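Local coordinates for protein glutamyl-tRNA synthetase (Methanothermobacter thermautotrophicus, PDB 3AII) that is a non-discriminating class I synthetase that probably activates glutamate with ATP and transfers it to the acceptor end of tRNA, at residues A[113-121]-A[154-162]; A[346-354]-A[503-511]. All coordinates share one frame; numbering follows the deposited sequence.

Contact 1 of 2, residues A[113-121]-A[154-162]; sequences HARAAILNH and DLEWLGVEW. With EDO (1,2-ethanediol), chain C.
Five residues before His121 lays its ring on Val160, Ala116 O is gripped twice: by the helical amide of Asn120 and by Asn120 ND2, at 2.7 Å. The two donors reach it from opposite faces of the carbonyl plane, and the side-chain bond is fairly straight; ND2 also bonds to Leu291 O. This helix, 111-126, starts in the predicted HIGH region of the Rossmann-type catalytic domain. The axes of 113-121 and 154-158 cross at -59°, 10.9 Å apart at their closest.

His121 has the most surface buried here. With CG anti to the backbone N (chi1 172°), its imidazole reaches over the chain just past the end of the second helix. Val160 CA sits 3.9 Å from the centroid of the His121 ring and only 5° off its normal, a CH-pi contact. Both Val160 methyls pack against His121 CB from the same side, CG2 at 3.9 Å. Positive phi at Gly159, with Gly159 N bonded to Glu156 O and Val160 N to Leu155 O, makes a Schellman motif, which turns the chain toward the ring.

At the other end, Asp154 OD2 accepts from the backbone N of Leu109, tying the second helix to the HIGH region. Its OD1 pairs with Arg356 and also takes a hydrogen bond from 1,2-ethanediol O1, probably a crystallisation additive.

Between these ends the seam is apolar, Leu155 and Leu158 bridging the gap to the short side chains of Ala114 and Ala117. Leu158 CD1 meets Ala114 CB at 4.1 Å, while the tightest apolar contact is Leu155 CD2 against Ala117 CB, at 3.7 Å.

Contact 2 of 2, residues A[346-354]-A[503-511]; sequences GWDDPRLGT and EVIMPDASR
Pro350 presses its ring into the turn formed by Met506 to Ala509, and CG leads: it lies 3.7 Å from Met506 O and 4.0 Å from Ile505 CG2. The same CG also meets the Ala509 backbone, at 3.9 Å from CA.

Next to it Arg351 bends at chi3 (-69°), which carries its guanidinium across Ala509 so that the methyl lies over one face of the flat group. Ala509 CB comes within 3.4 Å of Arg351 NE. Asp349 fixes that plane from its edge, gripped side-on by NE to OD1 and NH2 to OD2, each at 2.9 Å. OD1 takes the backbone N of Arg351 as well, through its anti lone pair, making an Asx turn.

The proline and arginine belong to a catalytic-domain loop, whereas Met506 to Ala509 is the type I turn of a beta hairpin, strands 500-505 and 511-516, in the anticodon-binding region; the contact thus joins the two parts of the synthetase. Arg351 NH1 adds a salt bridge to Glu343. Replacing Arg351 by an alanine would probably leave the carboxylates of Asp349 and Glu343 without their ion-pair mate. Asp508 OD1 accepts Ser510 OG, at 2.6 Å, and Ser510 N, an Asx turn.

Overall arrangement
Contact 1 is largely buried and joins two helices within the catalytic domain, whereas contact 2 is only partly buried and bridges that domain to the anticodon-binding region. They use no common helix or strand; their centres lie 23 Å apart and their nearest atoms about 6 Å, without touching. Chemistry follows place: 113-121 with 154-162 closes on methyl groups and one imidazole face, its polar bonds being made within the helix or to groups outside the two segments. In 346-354 with 503-511, proline and alanine supply a smaller apolar patch beside an ion-paired guanidinium. A salt bridge relates them indirectly: Arg356, the partner of Asp154, sits two residues after Thr354.

Contact 1 of 2, residues A[113-121]-A[154-162]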
loop_
_atom_site.group_PDB
_atom_site.type_symbol
_atom_site.label_atom_id
_atom_site.label_comp_id
_atom_site.label_asym_id
_atom_site.label_seq_id
_atom_site.Cartn_x
_atom_site.Cartn_y
_atom_site.Cartn_z
ATOM N N HIS A 113 2.259 4.530 2.135
ATOM C CA HIS A 113 1.943 4.528 3.559
ATOM C C HIS A 113 2.805 3.525 4.281
ATOM O O HIS A 113 3.294 3.782 5.362
ATOM C CB HIS A 113 0.495 4.124 3.811
ATOM C CG HIS A 113 -0.508 5.137 3.381
ATOM N ND1 HIS A 113 -1.365 4.933 2.322
ATOM C CD2 HIS A 113 -0.820 6.356 3.891
ATOM C CE1 HIS A 113 -2.151 5.988 2.185
ATOM N NE2 HIS A 113 -1.845 6.862 3.127
ATOM N N ALA A 114 2.961 2.347 3.689
ATOM C CA ALA A 114 3.676 1.281 4.366
ATOM C C ALA A 114 5.068 1.715 4.811
ATOM O O ALA A 114 5.513 1.351 5.898
ATOM C CB ALA A 114 3.745 0.024 3.478
ATOM N N ARG A 115 5.759 2.489 3.976
ATOM C CA ARG A 115 7.079 2.991 4.332
ATOM C C ARG A 115 7.095 3.821 5.629
ATOM O O ARG A 115 7.896 3.553 6.525
ATOM C CB ARG A 115 7.666 3.800 3.176
ATOM C CG ARG A 115 9.114 4.142 3.380
ATOM C CD ARG A 115 9.719 4.806 2.158
ATOM N NE ARG A 115 11.094 5.209 2.427
ATOM C CZ ARG A 115 11.761 6.112 1.719
ATOM N NH1 ARG A 115 11.173 6.709 0.694
ATOM N NH2 ARG A 115 13.011 6.417 2.040
ATOM N N ALA A 116 6.227 4.827 5.728
ATOM C CA ALA A 116 6.149 5.637 6.951
ATOM C C ALA A 116 5.789 4.779 8.156
ATOM O O ALA A 116 6.331 4.948 9.250
ATOM C CB ALA A 116 5.133 6.765 6.790
ATOM N N ALA A 117 4.858 3.858 7.957
ATOM C CA ALA A 117 4.400 3.013 9.058
ATOM C C ALA A 117 5.523 2.116 9.557
ATOM O O ALA A 117 5.785 2.020 10.757
ATOM C CB ALA A 117 3.216 2.178 8.617
ATOM N N ILE A 118 6.198 1.467 8.616
ATOM C CA ILE A 118 7.293 0.563 8.960
ATOM C C ILE A 118 8.455 1.302 9.631
ATOM O O ILE A 118 8.952 0.872 10.666
ATOM C CB ILE A 118 7.777 -0.199 7.717
ATOM C CG1 ILE A 118 6.712 -1.209 7.277
ATOM C CG2 ILE A 118 9.099 -0.920 8.009
ATOM C CD1 ILE A 118 6.796 -1.584 5.837
ATOM N N LEU A 119 8.878 2.421 9.052
ATOM C CA LEU A 119 10.021 3.135 9.604
ATOM C C LEU A 119 9.728 3.629 11.018
ATOM O O LEU A 119 10.541 3.477 11.925
ATOM C CB LEU A 119 10.437 4.294 8.688
ATOM C CG LEU A 119 11.007 3.833 7.349
ATOM C CD1 LEU A 119 11.235 5.014 6.415
ATOM C CD2 LEU A 119 12.293 3.053 7.580
ATOM N N ASN A 120 8.551 4.207 11.215
ATOM C CA ASN A 120 8.208 4.702 12.533
ATOM C C ASN A 120 8.077 3.584 13.544
ATOM O O ASN A 120 8.497 3.713 14.699
ATOM C CB ASN A 120 6.940 5.549 12.469
ATOM C CG ASN A 120 7.221 6.939 11.975
ATOM O OD1 ASN A 120 7.724 7.778 12.721
ATOM N ND2 ASN A 120 6.922 7.194 10.711
ATOM N N HIS A 121 7.512 2.468 13.102
ATOM C CA HIS A 121 7.418 1.295 13.957
ATOM C C HIS A 121 8.809 0.745 14.299
ATOM O O HIS A 121 9.101 0.466 15.456
ATOM C CB HIS A 121 6.547 0.236 13.301
ATOM C CG HIS A 121 6.548 -1.075 14.019
ATOM N ND1 HIS A 121 6.136 -1.210 15.327
ATOM C CD2 HIS A 121 6.910 -2.313 13.606
ATOM C CE1 HIS A 121 6.243 -2.477 15.690
ATOM N NE2 HIS A 121 6.712 -3.167 14.663
ATOM N N ASP A 154 -4.901 -2.851 8.184
ATOM C CA ASP A 154 -3.741 -2.871 7.288
ATOM C C ASP A 154 -2.451 -2.817 8.089
ATOM O O ASP A 154 -1.476 -3.487 7.746
ATOM C CB ASP A 154 -3.764 -1.695 6.304
ATOM C CG ASP A 154 -4.880 -1.802 5.247
ATOM O OD1 ASP A 154 -5.599 -2.823 5.160
ATOM O OD2 ASP A 154 -5.054 -0.816 4.505
ATOM N N LEU A 155 -2.434 -1.994 9.138
ATOM C CA LEU A 155 -1.270 -1.902 10.016
ATOM C C LEU A 155 -0.984 -3.236 10.704
ATOM O O LEU A 155 0.170 -3.642 10.835
ATOM C CB LEU A 155 -1.493 -0.829 11.077
ATOM C CG LEU A 155 -1.350 0.585 10.540
ATOM C CD1 LEU A 155 -1.697 1.614 11.618
ATOM C CD2 LEU A 155 0.076 0.786 10.052
ATOM N N GLU A 156 -2.039 -3.897 11.171
ATOM C CA GLU A 156 -1.893 -5.209 11.794
ATOM C C GLU A 156 -1.280 -6.176 10.784
ATOM O O GLU A 156 -0.370 -6.937 11.107
ATOM C CB GLU A 156 -3.247 -5.739 12.308
ATOM C CG GLU A 156 -3.810 -4.987 13.533
ATOM C CD GLU A 156 -5.251 -5.349 13.830
ATOM O OE1 GLU A 156 -5.893 -5.981 12.969
ATOM O OE2 GLU A 156 -5.754 -4.997 14.917
ATOM N N TRP A 157 -1.769 -6.134 9.553
ATOM C CA TRP A 157 -1.231 -6.996 8.506
ATOM C C TRP A 157 0.269 -6.782 8.335
ATOM O O TRP A 157 1.027 -7.749 8.175
ATOM C CB TRP A 157 -1.966 -6.757 7.189
ATOM C CG TRP A 157 -1.435 -7.573 6.049
ATOM C CD1 TRP A 157 -1.688 -8.896 5.802
ATOM C CD2 TRP A 157 -0.560 -7.131 5.000
ATOM N NE1 TRP A 157 -1.029 -9.299 4.666
ATOM C CE2 TRP A 157 -0.329 -8.241 4.155
ATOM C CE3 TRP A 157 0.054 -5.911 4.694
ATOM C CZ2 TRP A 157 0.488 -8.167 3.023
ATOM C CZ3 TRP A 157 0.863 -5.836 3.568
ATOM C CH2 TRP A 157 1.071 -6.964 2.743
ATOM N N LEU A 158 0.698 -5.519 8.379
ATOM C CA LEU A 158 2.114 -5.188 8.239
ATOM C C LEU A 158 2.943 -5.643 9.417
ATOM O O LEU A 158 4.165 -5.664 9.334
ATOM C CB LEU A 158 2.321 -3.681 8.070
ATOM C CG LEU A 158 1.967 -3.095 6.723
ATOM C CD1 LEU A 158 2.044 -1.580 6.798
ATOM C CD2 LEU A 158 2.934 -3.653 5.660
ATOM N N GLY A 159 2.290 -5.985 10.525
ATOM C CA GLY A 159 3.005 -6.328 11.744
ATOM C C GLY A 159 3.374 -5.140 12.616
ATOM O O GLY A 159 4.214 -5.240 13.511
ATOM N N VAL A 160 2.734 -4.003 12.368
ATOM C CA VAL A 160 3.011 -2.799 13.131
ATOM C C VAL A 160 2.201 -2.842 14.425
ATOM O O VAL A 160 1.009 -3.139 14.405
ATOM C CB VAL A 160 2.658 -1.544 12.301
ATOM C CG1 VAL A 160 2.608 -0.288 13.171
ATOM C CG2 VAL A 160 3.664 -1.369 11.151
ATOM N N GLU A 161 2.874 -2.589 15.538
ATOM C CA GLU A 161 2.224 -2.429 16.836
ATOM C C GLU A 161 2.272 -0.963 17.227
ATOM O O GLU A 161 3.232 -0.258 16.909
ATOM C CB GLU A 161 2.949 -3.238 17.906
ATOM C CG GLU A 161 2.893 -4.742 17.713
ATOM C CD GLU A 161 3.488 -5.501 18.898
ATOM O OE1 GLU A 161 4.373 -4.951 19.590
ATOM O OE2 GLU A 161 3.071 -6.651 19.134
ATOM N N TRP A 162 1.250 -0.489 17.931
ATOM C CA TRP A 162 1.284 0.892 18.388
ATOM C C TRP A 162 0.634 1.031 19.760
ATOM O O TRP A 162 0.133 0.034 20.299
ATOM C CB TRP A 162 0.680 1.832 17.346
ATOM C CG TRP A 162 -0.788 1.666 17.027
ATOM C CD1 TRP A 162 -1.805 2.483 17.435
ATOM C CD2 TRP A 162 -1.384 0.686 16.165
ATOM N NE1 TRP A 162 -3.002 2.049 16.914
ATOM C CE2 TRP A 162 -2.770 0.947 16.126
ATOM C CE3 TRP A 162 -0.887 -0.417 15.449
ATOM C CZ2 TRP A 162 -3.664 0.173 15.387
ATOM C CZ3 TRP A 162 -1.779 -1.194 14.698
ATOM C CH2 TRP A 162 -3.161 -0.898 14.687
HETATM C C1 EDO C . -4.236 -5.563 4.285
HETATM O O1 EDO C . -5.287 -5.452 5.264
HETATM C C2 EDO C . -4.045 -7.033 3.926
HETATM O O2 EDO C . -5.252 -7.536 3.335
#

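Contact 2 of 2, residues A[346-354]-A[503-511]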
loop_
_atom_site.group_PDB
_atom_site.type_symbol
_atom_site.label_atom_id
_atom_site.label_comp_id
_atom_site.label_asym_id
_atom_site.label_seq_id
_atom_site.Cartn_x
_atom_site.Cartn_y
_atom_site.Cartn_z
ATOM N N GLY A 346 -12.962 -3.477 -6.343
ATOM C CA GLY A 346 -12.874 -3.142 -4.935
ATOM C C GLY A 346 -11.472 -2.684 -4.594
ATOM O O GLY A 346 -10.627 -2.521 -5.476
ATOM N N TRP A 347 -11.221 -2.473 -3.308
ATOM C CA TRP A 347 -9.921 -1.992 -2.876
ATOM C C TRP A 347 -8.843 -3.051 -3.091
ATOM O O TRP A 347 -7.646 -2.741 -3.085
ATOM C CB TRP A 347 -9.982 -1.574 -1.413
ATOM C CG TRP A 347 -10.675 -0.251 -1.206
ATOM C CD1 TRP A 347 -11.874 -0.041 -0.596
ATOM C CD2 TRP A 347 -10.202 1.033 -1.629
ATOM N NE1 TRP A 347 -12.174 1.309 -0.598
ATOM C CE2 TRP A 347 -11.161 1.986 -1.226
ATOM C CE3 TRP A 347 -9.054 1.471 -2.296
ATOM C CZ2 TRP A 347 -11.010 3.351 -1.476
ATOM C CZ3 TRP A 347 -8.903 2.828 -2.544
ATOM C CH2 TRP A 347 -9.878 3.750 -2.133
ATOM N N ASP A 348 -9.269 -4.297 -3.279
ATOM C CA ASP A 348 -8.322 -5.386 -3.527
ATOM C C ASP A 348 -8.250 -5.807 -5.005
ATOM O O ASP A 348 -7.847 -6.930 -5.337
ATOM C CB ASP A 348 -8.611 -6.580 -2.613
ATOM C CG ASP A 348 -9.999 -7.143 -2.809
ATOM O OD1 ASP A 348 -10.776 -6.556 -3.586
ATOM O OD2 ASP A 348 -10.313 -8.173 -2.182
ATOM N N ASP A 349 -8.631 -4.899 -5.897
ATOM C CA ASP A 349 -8.481 -5.129 -7.335
ATOM C C ASP A 349 -6.989 -5.130 -7.645
ATOM O O ASP A 349 -6.270 -4.253 -7.183
ATOM C CB ASP A 349 -9.198 -4.016 -8.112
ATOM C CG ASP A 349 -9.209 -4.255 -9.624
ATOM O OD1 ASP A 349 -8.121 -4.272 -10.244
ATOM O OD2 ASP A 349 -10.311 -4.408 -10.193
ATOM N N PRO A 350 -6.502 -6.134 -8.410
ATOM C CA PRO A 350 -5.051 -6.300 -8.578
ATOM C C PRO A 350 -4.383 -5.143 -9.312
ATOM O O PRO A 350 -3.167 -4.989 -9.250
ATOM C CB PRO A 350 -4.934 -7.607 -9.374
ATOM C CG PRO A 350 -6.250 -7.767 -10.038
ATOM C CD PRO A 350 -7.259 -7.192 -9.096
ATOM N N ARG A 351 -5.177 -4.327 -9.992
ATOM C CA ARG A 351 -4.641 -3.137 -10.645
ATOM C C ARG A 351 -4.247 -2.041 -9.666
ATOM O O ARG A 351 -3.633 -1.053 -10.059
ATOM C CB ARG A 351 -5.653 -2.593 -11.657
ATOM C CG ARG A 351 -5.748 -3.461 -12.900
ATOM C CD ARG A 351 -6.959 -3.117 -13.740
ATOM N NE ARG A 351 -8.204 -3.499 -13.088
ATOM C CZ ARG A 351 -9.397 -3.402 -13.664
ATOM N NH1 ARG A 351 -9.495 -2.930 -14.901
ATOM N NH2 ARG A 351 -10.485 -3.779 -13.010
ATOM N N LEU A 352 -4.584 -2.218 -8.391
ATOM C CA LEU A 352 -4.315 -1.189 -7.396
ATOM C C LEU A 352 -3.061 -1.476 -6.583
ATOM O O LEU A 352 -2.675 -2.635 -6.398
ATOM C CB LEU A 352 -5.514 -1.019 -6.468
ATOM C CG LEU A 352 -6.813 -0.638 -7.180
ATOM C CD1 LEU A 352 -7.960 -0.485 -6.185
ATOM C CD2 LEU A 352 -6.603 0.635 -7.991
ATOM N N GLY A 353 -2.426 -0.413 -6.103
ATOM C CA GLY A 353 -1.238 -0.546 -5.279
ATOM C C GLY A 353 -1.542 -0.566 -3.792
ATOM O O GLY A 353 -0.672 -0.275 -2.977
ATOM N N THR A 354 -2.775 -0.902 -3.426
ATOM C CA THR A 354 -3.126 -0.991 -2.011
ATOM C C THR A 354 -2.455 -2.201 -1.369
ATOM O O THR A 354 -2.136 -3.179 -2.050
ATOM C CB THR A 354 -4.644 -1.124 -1.803
ATOM O OG1 THR A 354 -5.125 -2.273 -2.505
ATOM C CG2 THR A 354 -5.374 0.112 -2.329
ATOM N N GLU A 503 -8.396 -20.869 -13.038
ATOM C CA GLU A 503 -8.062 -19.621 -13.689
ATOM C C GLU A 503 -7.195 -18.797 -12.772
ATOM O O GLU A 503 -7.192 -18.993 -11.553
ATOM C CB GLU A 503 -9.310 -18.846 -14.095
ATOM C CG GLU A 503 -10.207 -18.446 -12.956
ATOM C CD GLU A 503 -11.528 -17.890 -13.454
ATOM O OE1 GLU A 503 -12.254 -18.629 -14.154
ATOM O OE2 GLU A 503 -11.836 -16.717 -13.149
ATOM N N VAL A 504 -6.437 -17.903 -13.378
ATOM C CA VAL A 504 -5.541 -17.029 -12.650
ATOM C C VAL A 504 -5.842 -15.602 -13.072
ATOM O O VAL A 504 -5.888 -15.295 -14.274
ATOM C CB VAL A 504 -4.072 -17.362 -12.956
ATOM C CG1 VAL A 504 -3.141 -16.446 -12.165
ATOM C CG2 VAL A 504 -3.788 -18.833 -12.632
ATOM N N ILE A 505 -6.090 -14.740 -12.092
ATOM C CA ILE A 505 -6.289 -13.320 -12.377
ATOM C C ILE A 505 -4.944 -12.633 -12.346
ATOM O O ILE A 505 -4.235 -12.699 -11.341
ATOM C CB ILE A 505 -7.236 -12.663 -11.376
ATOM C CG1 ILE A 505 -8.534 -13.462 -11.295
ATOM C CG2 ILE A 505 -7.475 -11.206 -11.772
ATOM C CD1 ILE A 505 -9.213 -13.674 -12.633
ATOM N N MET A 506 -4.581 -11.992 -13.456
ATOM C CA MET A 506 -3.256 -11.403 -13.597
ATOM C C MET A 506 -3.247 -9.977 -13.045
ATOM O O MET A 506 -4.302 -9.427 -12.720
ATOM C CB MET A 506 -2.793 -11.435 -15.066
ATOM C CG MET A 506 -2.856 -12.809 -15.729
ATOM S SD MET A 506 -1.850 -14.053 -14.876
ATOM C CE MET A 506 -0.205 -13.520 -15.264
ATOM N N PRO A 507 -2.056 -9.387 -12.898
ATOM C CA PRO A 507 -2.001 -8.092 -12.220
ATOM C C PRO A 507 -2.722 -6.966 -12.971
ATOM O O PRO A 507 -2.979 -5.932 -12.364
ATOM C CB PRO A 507 -0.495 -7.825 -12.099
ATOM C CG PRO A 507 0.111 -9.201 -12.085
ATOM C CD PRO A 507 -0.712 -9.958 -13.090
ATOM N N ASP A 508 -3.052 -7.167 -14.247
ATOM C CA ASP A 508 -3.880 -6.204 -14.980
ATOM C C ASP A 508 -5.359 -6.589 -14.952
ATOM O O ASP A 508 -6.179 -6.038 -15.697
ATOM C CB ASP A 508 -3.396 -6.049 -16.422
ATOM C CG ASP A 508 -3.560 -7.314 -17.233
ATOM O OD1 ASP A 508 -4.013 -8.336 -16.673
ATOM O OD2 ASP A 508 -3.237 -7.281 -18.439
ATOM N N ALA A 509 -5.689 -7.534 -14.079
ATOM C CA ALA A 509 -7.056 -7.997 -13.871
ATOM C C ALA A 509 -7.575 -8.892 -14.991
ATOM O O ALA A 509 -8.732 -9.316 -14.964
ATOM C CB ALA A 509 -7.999 -6.818 -13.647
ATOM N N SER A 510 -6.726 -9.182 -15.972
ATOM C CA SER A 510 -7.127 -10.090 -17.040
ATOM C C SER A 510 -7.225 -11.506 -16.484
ATOM O O SER A 510 -6.567 -11.841 -15.502
ATOM C CB SER A 510 -6.154 -10.040 -18.222
ATOM O OG SER A 510 -4.858 -10.491 -17.865
ATOM N N ARG A 511 -8.070 -12.317 -17.106
ATOM C CA ARG A 511 -8.319 -13.681 -16.656
ATOM C C ARG A 511 -7.562 -14.660 -17.560
ATOM O O ARG A 511 -7.729 -14.633 -18.776
ATOM C CB ARG A 511 -9.823 -13.973 -16.718
ATOM C CG ARG A 511 -10.260 -15.246 -16.000
ATOM C CD ARG A 511 -11.550 -15.831 -16.573
ATOM N NE ARG A 511 -12.608 -14.838 -16.749
ATOM C CZ ARG A 511 -13.200 -14.578 -17.912
ATOM N NH1 ARG A 511 -12.841 -15.238 -19.007
ATOM N NH2 ARG A 511 -14.156 -13.660 -17.981
#